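Local atomic coordinates of putative modulator of DNA gyrase (Bacteroides thetaiotaomicron, PDB entry 1VPB), a protein that probably acts as a metallopeptidase of the PmbA/TldD (peptidase U62) family and may modulate DNA gyrase. Residues I264-G269 against K275-L280; E317-F322 against D343-G348. All coordinates share one frame; numbering follows the deposited sequence.

Contact 1. Residues I264-G269 against K275-L280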
ATOM      1  N   ILE A 264     -20.756   6.885  -1.211  1.00 34.25           N
ATOM      2  CA  ILE A 264     -20.785   5.752  -2.136  1.00 34.29           C
ATOM      3  C   ILE A 264     -20.352   4.463  -1.428  1.00 36.10           C
ATOM      4  O   ILE A 264     -20.931   3.423  -1.657  1.00 34.27           O
ATOM      5  CB  ILE A 264     -19.882   6.041  -3.316  1.00 37.15           C
ATOM      6  CG1 ILE A 264     -20.377   7.328  -4.015  1.00 35.64           C
ATOM      7  CG2 ILE A 264     -19.823   4.869  -4.298  1.00 37.21           C
ATOM      8  CD1 ILE A 264     -21.760   7.323  -4.444  1.00 38.26           C
ATOM      9  N   SER A 265     -19.393   4.557  -0.523  1.00 37.55           N
ATOM     10  CA  SER A 265     -18.977   3.378   0.262  1.00 37.81           C
ATOM     11  C   SER A 265     -20.135   2.812   1.066  1.00 37.15           C
ATOM     12  O   SER A 265     -20.296   1.595   1.180  1.00 36.07           O
ATOM     13  CB  SER A 265     -17.818   3.735   1.181  1.00 38.90           C
ATOM     14  OG  SER A 265     -16.657   4.103   0.464  1.00 41.78           O
ATOM     15  N   ALA A 266     -20.977   3.695   1.591  1.00 37.79           N
ATOM     16  CA  ALA A 266     -22.115   3.321   2.396  1.00 34.70           C
ATOM     17  C   ALA A 266     -23.187   2.588   1.613  1.00 34.49           C
ATOM     18  O   ALA A 266     -24.099   1.995   2.166  1.00 35.68           O
ATOM     19  CB  ALA A 266     -22.688   4.536   3.089  1.00 33.65           C
ATOM     20  N   LEU A 267     -23.133   2.683   0.283  1.00 34.15           N
ATOM     21  CA  LEU A 267     -24.058   1.977  -0.534  1.00 33.77           C
ATOM     22  C   LEU A 267     -23.631   0.561  -0.884  1.00 33.04           C
ATOM     23  O   LEU A 267     -24.338  -0.154  -1.592  1.00 35.80           O
ATOM     24  CB  LEU A 267     -24.269   2.791  -1.815  1.00 34.15           C
ATOM     25  CG  LEU A 267     -24.814   4.209  -1.645  1.00 36.44           C
ATOM     26  CD1 LEU A 267     -24.942   4.806  -3.072  1.00 36.91           C
ATOM     27  CD2 LEU A 267     -26.106   4.161  -0.951  1.00 37.77           C
ATOM     28  N   ASN A 268     -22.464   0.181  -0.437  1.00 35.04           N
ATOM     29  CA  ASN A 268     -21.950  -1.154  -0.772  1.00 35.91           C
ATOM     30  C   ASN A 268     -22.689  -2.241  -0.000  1.00 37.92           C
ATOM     31  O   ASN A 268     -22.861  -2.143   1.230  1.00 37.62           O
ATOM     32  CB  ASN A 268     -20.491  -1.248  -0.435  1.00 37.35           C
ATOM     33  CG  ASN A 268     -19.602  -0.593  -1.464  1.00 47.77           C
ATOM     34  OD1 ASN A 268     -19.900  -0.637  -2.689  1.00 50.23           O
ATOM     35  ND2 ASN A 268     -18.465  -0.006  -0.997  1.00 51.37           N
ATOM     36  N   GLY A 269     -23.010  -3.308  -0.699  1.00 38.68           N
ATOM     37  CA  GLY A 269     -23.795  -4.413  -0.137  1.00 37.23           C
ATOM     38  C   GLY A 269     -23.102  -5.000   1.085  1.00 36.48           C
ATOM     39  O   GLY A 269     -23.785  -5.387   2.063  1.00 37.79           O
ATOM     40  N   LYS A 275     -24.017  -4.287   8.696  1.00 41.44           N
ATOM     41  CA  LYS A 275     -24.608  -3.244   9.524  1.00 46.21           C
ATOM     42  C   LYS A 275     -23.589  -2.181   9.934  1.00 45.96           C
ATOM     43  O   LYS A 275     -23.536  -1.701  11.084  1.00 48.73           O
ATOM     44  CB  LYS A 275     -25.395  -3.853  10.696  1.00 48.82           C
ATOM     45  CG  LYS A 275     -26.704  -4.417  10.155  1.00 54.37           C
ATOM     46  CD  LYS A 275     -27.407  -5.429  11.025  1.00 67.52           C
ATOM     47  CE  LYS A 275     -28.747  -5.787  10.360  1.00 69.62           C
ATOM     48  NZ  LYS A 275     -29.371  -7.004  10.960  1.00 83.01           N
ATOM     49  N   ASN A 276     -22.787  -1.805   8.946  1.00 41.61           N
ATOM     50  CA  ASN A 276     -21.783  -0.756   9.040  1.00 43.48           C
ATOM     51  C   ASN A 276     -21.946   0.282   7.903  1.00 38.77           C
ATOM     52  O   ASN A 276     -20.991   0.582   7.171  1.00 39.82           O
ATOM     53  CB  ASN A 276     -20.392  -1.372   8.947  1.00 45.24           C
ATOM     54  CG  ASN A 276     -19.298  -0.430   9.466  1.00 53.36           C
ATOM     55  OD1 ASN A 276     -19.562   0.451  10.260  1.00 58.46           O
ATOM     56  ND2 ASN A 276     -18.078  -0.600   8.973  1.00 66.33           N
ATOM     57  N   SER A 277     -23.141   0.839   7.833  1.00 39.56           N
ATOM     58  CA  SER A 277     -23.460   1.830   6.820  1.00 39.24           C
ATOM     59  C   SER A 277     -24.463   2.787   7.334  1.00 35.75           C
ATOM     60  O   SER A 277     -25.566   2.413   7.744  1.00 37.34           O
ATOM     61  CB  SER A 277     -23.978   1.176   5.540  1.00 38.97           C
ATOM     62  OG  SER A 277     -24.583   2.191   4.725  1.00 37.92           O
ATOM     63  N   PHE A 278     -24.107   4.063   7.324  1.00 34.78           N
ATOM     64  CA  PHE A 278     -25.048   5.096   7.769  1.00 34.59           C
ATOM     65  C   PHE A 278     -26.192   5.355   6.784  1.00 36.49           C
ATOM     66  O   PHE A 278     -27.086   6.180   7.059  1.00 36.09           O
ATOM     67  CB  PHE A 278     -24.312   6.403   8.074  1.00 37.50           C
ATOM     68  CG  PHE A 278     -23.594   7.035   6.891  1.00 35.80           C
ATOM     69  CD1 PHE A 278     -22.275   6.712   6.601  1.00 34.99           C
ATOM     70  CD2 PHE A 278     -24.228   8.007   6.083  1.00 37.89           C
ATOM     71  CE1 PHE A 278     -21.583   7.306   5.525  1.00 38.51           C
ATOM     72  CE2 PHE A 278     -23.538   8.570   4.978  1.00 35.23           C
ATOM     73  CZ  PHE A 278     -22.237   8.240   4.719  1.00 38.45           C
ATOM     74  N   LEU A 279     -26.123   4.698   5.620  1.00 35.29           N
ATOM     75  CA  LEU A 279     -27.216   4.725   4.661  1.00 34.42           C
ATOM     76  C   LEU A 279     -28.114   3.480   4.679  1.00 36.85           C
ATOM     77  O   LEU A 279     -29.021   3.352   3.881  1.00 35.98           O
ATOM     78  CB  LEU A 279     -26.658   4.968   3.255  1.00 32.81           C
ATOM     79  CG  LEU A 279     -25.972   6.354   3.146  1.00 33.43           C
ATOM     80  CD1 LEU A 279     -25.552   6.575   1.695  1.00 37.84           C
ATOM     81  CD2 LEU A 279     -26.886   7.426   3.573  1.00 39.10           C
ATOM     82  N   LEU A 280     -27.920   2.607   5.668  1.00 37.39           N
ATOM     83  CA  LEU A 280     -28.777   1.442   5.806  1.00 38.99           C
ATOM     84  C   LEU A 280     -30.163   1.982   6.081  1.00 38.35           C
ATOM     85  O   LEU A 280     -30.308   2.975   6.819  1.00 38.69           O
ATOM     86  CB  LEU A 280     -28.304   0.611   6.994  1.00 43.35           C
ATOM     87  CG  LEU A 280     -29.054  -0.684   7.284  1.00 41.87           C
ATOM     88  CD1 LEU A 280     -28.766  -1.738   6.235  1.00 49.10           C
ATOM     89  CD2 LEU A 280     -28.638  -1.134   8.697  1.00 49.65           C
TER
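Ala266 and Ser277 meet in a buried contact of mixed character, one hydrogen bond set beside an apolar cluster, where the chain continuing from helix 256-265 is met by the loop that follows helix 269-273 in the C-terminal metallopeptidase domain. Their CA atoms approach to 4.9 Å, and the methyl of Ala266 points at the loop. The polar link is short: Ser277 OG donates to Ala266 O at 2.6 Å, arriving in the carbonyl plane on a lone pair, with a C=O...OG angle of 123°. The hydroxyl reaches it by lying anti to the backbone N (chi1 166°), and it also accepts from Leu279 N at 3.1 Å, which closes an ST turn. One oxygen thus ties the loop to itself and to the segment continuing from helix 256-265.

Beside this bond, Ala266 CB sits over one face of the Phe278 ring, toward its rim: it lies 4.1 Å from the ring centroid and 22° off the normal, a CH-pi contact. The same methyl touches Leu279 CG at 3.8 Å. Leu279 CD1 in turn meets Leu267 CD2 at 3.6 Å, the two leucines crossing at an oblique angle. Beyond the two segments, Phe278 packs on Leu416 and Ile417 of helix 416-421. An alanine in place of Ser277 would probably leave Ala266 O and Leu279 N without this mate, though the backbone bond from Leu280 N to Ser277 O would remain. Since the hydroxyl both donates and accepts, it gives a partner to one backbone carbonyl and one backbone N-H of buried residues, beside an apolar cluster.

Contact 2. Residues E317-F322 against D343-G348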
ATOM      1  N   GLU A 317     -26.029  -1.416 -15.994  1.00 34.31           N
ATOM      2  CA  GLU A 317     -27.195  -0.668 -16.428  1.00 34.96           C
ATOM      3  C   GLU A 317     -27.006   0.737 -15.900  1.00 36.98           C
ATOM      4  O   GLU A 317     -26.499   0.959 -14.798  1.00 35.83           O
ATOM      5  CB  GLU A 317     -28.460  -1.205 -15.724  1.00 37.90           C
ATOM      6  CG  GLU A 317     -28.761  -2.643 -16.027  1.00 45.73           C
ATOM      7  CD  GLU A 317     -30.000  -3.105 -15.265  1.00 47.53           C
ATOM      8  OE1 GLU A 317     -30.859  -2.281 -14.870  1.00 48.01           O
ATOM      9  OE2 GLU A 317     -30.081  -4.297 -15.017  1.00 48.95           O
ATOM     10  N   ARG A 318     -27.529   1.708 -16.657  1.00 34.26           N
ATOM     11  CA  ARG A 318     -27.743   3.036 -16.089  1.00 32.24           C
ATOM     12  C   ARG A 318     -28.643   2.997 -14.900  1.00 32.89           C
ATOM     13  O   ARG A 318     -29.684   2.331 -14.935  1.00 33.16           O
ATOM     14  CB  ARG A 318     -28.363   3.944 -17.147  1.00 34.82           C
ATOM     15  CG  ARG A 318     -27.457   4.254 -18.268  1.00 37.57           C
ATOM     16  CD  ARG A 318     -27.913   5.488 -19.187  1.00 47.90           C
ATOM     17  NE  ARG A 318     -28.545   6.511 -18.344  1.00 47.42           N
ATOM     18  CZ  ARG A 318     -28.406   7.818 -18.420  1.00 63.62           C
ATOM     19  NH1 ARG A 318     -27.624   8.393 -19.334  1.00 81.38           N
ATOM     20  NH2 ARG A 318     -29.044   8.571 -17.529  1.00 49.10           N
ATOM     21  N   ARG A 319     -28.265   3.695 -13.824  1.00 34.37           N
ATOM     22  CA  ARG A 319     -29.102   3.783 -12.644  1.00 32.70           C
ATOM     23  C   ARG A 319     -29.062   5.190 -12.046  1.00 35.09           C
ATOM     24  O   ARG A 319     -28.040   5.856 -12.046  1.00 34.42           O
ATOM     25  CB  ARG A 319     -28.603   2.849 -11.537  1.00 34.53           C
ATOM     26  CG  ARG A 319     -29.002   1.379 -11.730  1.00 34.46           C
ATOM     27  CD  ARG A 319     -28.695   0.488 -10.536  1.00 35.94           C
ATOM     28  NE  ARG A 319     -29.162  -0.873 -10.746  1.00 34.25           N
ATOM     29  CZ  ARG A 319     -28.490  -1.826 -11.399  1.00 38.50           C
ATOM     30  NH1 ARG A 319     -27.295  -1.584 -11.914  1.00 35.77           N
ATOM     31  NH2 ARG A 319     -29.024  -3.026 -11.534  1.00 39.83           N
ATOM     32  N   SER A 320     -30.200   5.568 -11.498  1.00 35.16           N
ATOM     33  CA  SER A 320     -30.328   6.705 -10.631  1.00 32.92           C
ATOM     34  C   SER A 320     -29.772   6.294  -9.257  1.00 32.07           C
ATOM     35  O   SER A 320     -30.271   5.371  -8.636  1.00 34.42           O
ATOM     36  CB  SER A 320     -31.796   7.063 -10.454  1.00 35.39           C
ATOM     37  OG  SER A 320     -31.899   8.106  -9.525  1.00 35.93           O
ATOM     38  N   ILE A 321     -28.764   7.016  -8.797  0.50 32.68           N
ATOM     39  CA  ILE A 321     -28.280   6.847  -7.420  0.50 32.34           C
ATOM     40  C   ILE A 321     -29.016   7.808  -6.513  0.50 34.50           C
ATOM     41  O   ILE A 321     -29.693   7.357  -5.564  0.50 32.90           O
ATOM     42  CB  ILE A 321     -26.771   7.034  -7.330  0.50 33.05           C
ATOM     43  CG1 ILE A 321     -26.092   5.927  -8.141  0.50 32.97           C
ATOM     44  CG2 ILE A 321     -26.323   6.992  -5.847  0.50 30.60           C
ATOM     45  CD1 ILE A 321     -24.648   6.133  -8.379  0.50 31.60           C
ATOM     46  N   PHE A 322     -28.942   9.104  -6.835  1.00 33.65           N
ATOM     47  CA  PHE A 322     -29.795  10.106  -6.192  1.00 36.16           C
ATOM     48  C   PHE A 322     -30.571  10.858  -7.274  1.00 35.84           C
ATOM     49  O   PHE A 322     -29.975  11.270  -8.290  1.00 34.94           O
ATOM     50  CB  PHE A 322     -28.950  11.131  -5.447  1.00 33.77           C
ATOM     51  CG  PHE A 322     -28.335  10.616  -4.193  1.00 34.39           C
ATOM     52  CD1 PHE A 322     -29.060  10.620  -3.022  1.00 39.25           C
ATOM     53  CD2 PHE A 322     -27.014  10.189  -4.175  1.00 37.79           C
ATOM     54  CE1 PHE A 322     -28.496  10.173  -1.841  1.00 36.86           C
ATOM     55  CE2 PHE A 322     -26.456   9.687  -3.009  1.00 40.07           C
ATOM     56  CZ  PHE A 322     -27.210   9.691  -1.841  1.00 38.87           C
ATOM     57  N   ASP A 343     -32.761  -8.320  -3.560  1.00 45.12           N
ATOM     58  CA  ASP A 343     -32.369  -8.456  -4.951  1.00 46.88           C
ATOM     59  C   ASP A 343     -31.004  -7.818  -5.177  1.00 44.93           C
ATOM     60  O   ASP A 343     -30.734  -6.708  -4.687  1.00 42.98           O
ATOM     61  CB  ASP A 343     -33.334  -7.722  -5.855  1.00 49.59           C
ATOM     62  CG  ASP A 343     -34.715  -8.349  -5.898  1.00 60.32           C
ATOM     63  OD1 ASP A 343     -34.837  -9.568  -5.690  1.00 59.57           O
ATOM     64  OD2 ASP A 343     -35.721  -7.657  -6.162  1.00 63.74           O
ATOM     65  N   PRO A 344     -30.157  -8.500  -5.940  1.00 43.54           N
ATOM     66  CA  PRO A 344     -28.869  -7.958  -6.307  1.00 41.25           C
ATOM     67  C   PRO A 344     -29.064  -6.880  -7.369  1.00 39.76           C
ATOM     68  O   PRO A 344     -30.048  -6.907  -8.120  1.00 41.12           O
ATOM     69  CB  PRO A 344     -28.125  -9.169  -6.920  1.00 39.65           C
ATOM     70  CG  PRO A 344     -29.214 -10.062  -7.403  1.00 42.49           C
ATOM     71  CD  PRO A 344     -30.398  -9.817  -6.552  1.00 46.42           C
ATOM     72  N   THR A 345     -28.094  -5.977  -7.457  1.00 37.76           N
ATOM     73  CA  THR A 345     -28.049  -4.929  -8.466  1.00 38.86           C
ATOM     74  C   THR A 345     -26.823  -5.011  -9.359  1.00 37.81           C
ATOM     75  O   THR A 345     -26.867  -5.570 -10.469  1.00 40.18           O
ATOM     76  CB  THR A 345     -28.260  -3.507  -7.800  1.00 40.41           C
ATOM     77  OG1 THR A 345     -27.267  -3.246  -6.766  1.00 35.89           O
ATOM     78  CG2 THR A 345     -29.561  -3.438  -7.126  1.00 41.49           C
ATOM     79  N   ILE A 346     -25.710  -4.493  -8.870  1.00 36.77           N
ATOM     80  CA  ILE A 346     -24.432  -4.618  -9.489  1.00 34.61           C
ATOM     81  C   ILE A 346     -23.444  -4.432  -8.340  1.00 33.79           C
ATOM     82  O   ILE A 346     -23.759  -3.761  -7.373  1.00 35.25           O
ATOM     83  CB  ILE A 346     -24.234  -3.560 -10.628  1.00 35.66           C
ATOM     84  CG1 ILE A 346     -22.989  -3.867 -11.511  1.00 38.41           C
ATOM     85  CG2 ILE A 346     -24.166  -2.168 -10.075  1.00 37.86           C
ATOM     86  CD1 ILE A 346     -23.199  -4.929 -12.506  1.00 39.94           C
ATOM     87  N   SER A 347     -22.257  -4.975  -8.488  1.00 36.06           N
ATOM     88  CA  SER A 347     -21.263  -4.982  -7.389  1.00 36.81           C
ATOM     89  C   SER A 347     -20.713  -3.611  -7.045  1.00 38.23           C
ATOM     90  O   SER A 347     -20.265  -3.333  -5.917  1.00 37.90           O
ATOM     91  CB  SER A 347     -20.137  -5.927  -7.732  1.00 36.64           C
ATOM     92  OG  SER A 347     -19.452  -5.472  -8.859  1.00 39.27           O
ATOM     93  N   GLY A 348     -20.752  -2.692  -8.000  1.00 34.70           N
ATOM     94  CA  GLY A 348     -20.277  -1.326  -7.734  1.00 34.92           C
ATOM     95  C   GLY A 348     -20.578  -0.407  -8.916  1.00 36.33           C
ATOM     96  O   GLY A 348     -20.949  -0.876 -10.020  1.00 33.45           O
TER
HETATM   97  O   HOH W   1     -26.856  -4.228 -13.118  1.00 19.78           O
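Arg319, Thr345 and Ile346 bury most of the surface here, and the geometry is that of a guanidinium laid against the loop at Thr345 and Ile346. The arginine side chain runs extended from CG to NE (chi3 177°), which carries its flat end across to this loop, which follows helix 334-340. Thr345 CB lies 3.7 Å above one face of the guanidinium, toward its rim, and is 3.8 Å from Arg319 NH2. Farther along, Arg319 NH1 rests against the methyl Ile346 CG2 at 3.7 Å.

Arg319 belongs to strand 319-323, which pairs antiparallel with strand 294-296 in a small mixed sheet; a classic beta bulge, with Ile321 and Phe322 both facing Leu294, follows just after it. On the guanidinium's opposite face stands Glu317 OE1; the other carboxylate oxygen, OE2, makes a long salt bridge of 3.9 Å to Arg319 NH2, by charge alone, since it lies well out of the plane. Water 1 sits at the edge, in plane, accepting from Arg319 NH1 at 2.9 Å and lying 3.0 Å from Thr345 O, to which it can donate, though other acceptors may compete for its protons. The hydroxyl of Thr345 is engaged elsewhere, with Tyr330 O and Ile332 N.

In the fold
Contact 1 is buried at all five touching residues, whereas of the three in contact 2 only Ile346 is buried and the others are partly exposed. The chemistry follows: contact 1 uses a direct hydroxyl-to-carbonyl bond and methyl groups, contact 2 a charged group lying flat against the chain, with a water between the arginine and the loop. They hold different elements of the C-terminal domain, the segment continuing from helix 256-265 and a loop against a strand and a loop, in series along the chain. Their centres are about 14 Å apart, yet Tyr330 joins both, bonding to Leu279 O through its hydroxyl and to Thr345 OG1 through its carbonyl.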